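Local coordinates for putative metal binding protein RUMGNA_00854 (Ruminococcus gnavus, PDB 3U7Z), which binds calcium ions through a cluster of carboxylate, amide and carbonyl oxygens, and may play a part in transport, at the calcium ion site. Residues are numbered along the deposited sequence; one frame, centred on the assembly and turned at random.

The calcium ion site. Residues 37, 40, 42-43. With CA (calcium ion), chain B; CA (calcium ion), chain C.
In this DUF4430-family protein, two calcium ions 4.1 Å apart lie where the helix 32-38 runs through a short loop into the strand 42-45. The inner ion (chain C) is held tightly, by oxygens from both elements and the loop between them. Glu37 reaches it from the helix end: CG lies anti to the carbonyl carbon and the chain bends at chi2 (-73°), so the carboxylate meets the ion with both oxygens, OE1 and OE2 each 2.5 Å from the calcium. A glutamate suits this place, having the length to bring a bidentate, charged group across. Asn40, its positive phi letting the loop turn and CG anti to its backbone N (chi1 -162°), points amide oxygen OD1 at the same calcium from 2.4 Å, a ligand without formal charge beside two carboxylates. Val42 needs no polar side chain, because its backbone carbonyl O lies 2.4 Å from the inner calcium. Asp43 is the bridge: with CG beside the backbone N, its short, charged side chain shares OD1 between the inner calcium at 2.4 Å and the outer one (chain B) at 2.6 Å, while OD2 completes a narrow chelate on the outer ion, with a 51° bite. An alanine here would remove both carboxylate oxygens and would probably release the outer calcium and weaken the inner site. On the looser side the outer ion, possibly from the crystallisation medium, carries water 1 and water 2 and appears to face solvent, in an irregular shell that may include unseen ligands.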
# COMPACT_ATOMS: atom_id res chain seq x y z
N GLU A 37 -5.36 1.82 6.44
CA GLU A 37 -5.52 1.57 7.88
C GLU A 37 -6.97 1.51 8.33
O GLU A 37 -7.23 0.96 9.38
CB GLU A 37 -4.71 2.54 8.77
CG GLU A 37 -3.24 2.18 8.78
CD GLU A 37 -2.89 0.93 9.60
OE1 GLU A 37 -3.78 0.09 9.92
OE2 GLU A 37 -1.71 0.76 9.95
N ASN A 40 -7.32 -1.93 8.81
CA ASN A 40 -6.10 -2.54 9.27
C ASN A 40 -5.46 -3.49 8.23
O ASN A 40 -5.02 -4.58 8.55
CB ASN A 40 -6.27 -3.19 10.65
CG ASN A 40 -4.97 -3.46 11.32
OD1 ASN A 40 -3.94 -2.93 10.93
ND2 ASN A 40 -4.99 -4.26 12.32
N VAL A 42 -2.67 -2.89 6.60
CA VAL A 42 -1.24 -2.77 6.71
C VAL A 42 -0.82 -2.48 8.13
O VAL A 42 -1.65 -2.06 8.97
CB VAL A 42 -0.71 -1.62 5.84
CG1 VAL A 42 -1.10 -1.78 4.33
CG2 VAL A 42 -1.10 -0.26 6.35
N ASP A 43 0.43 -2.76 8.43
CA ASP A 43 1.09 -2.23 9.63
C ASP A 43 2.32 -1.49 9.15
O ASP A 43 3.05 -1.96 8.26
CB ASP A 43 1.50 -3.33 10.61
CG ASP A 43 0.46 -3.69 11.62
OD1 ASP A 43 -0.65 -3.17 11.66
OD2 ASP A 43 0.83 -4.57 12.44
CA CA B . -0.70 -3.74 14.19
CA CA C . -2.19 -1.39 11.19
O HOH W 1 -2.62 -5.24 14.60
O HOH W 2 0.77 -5.24 15.37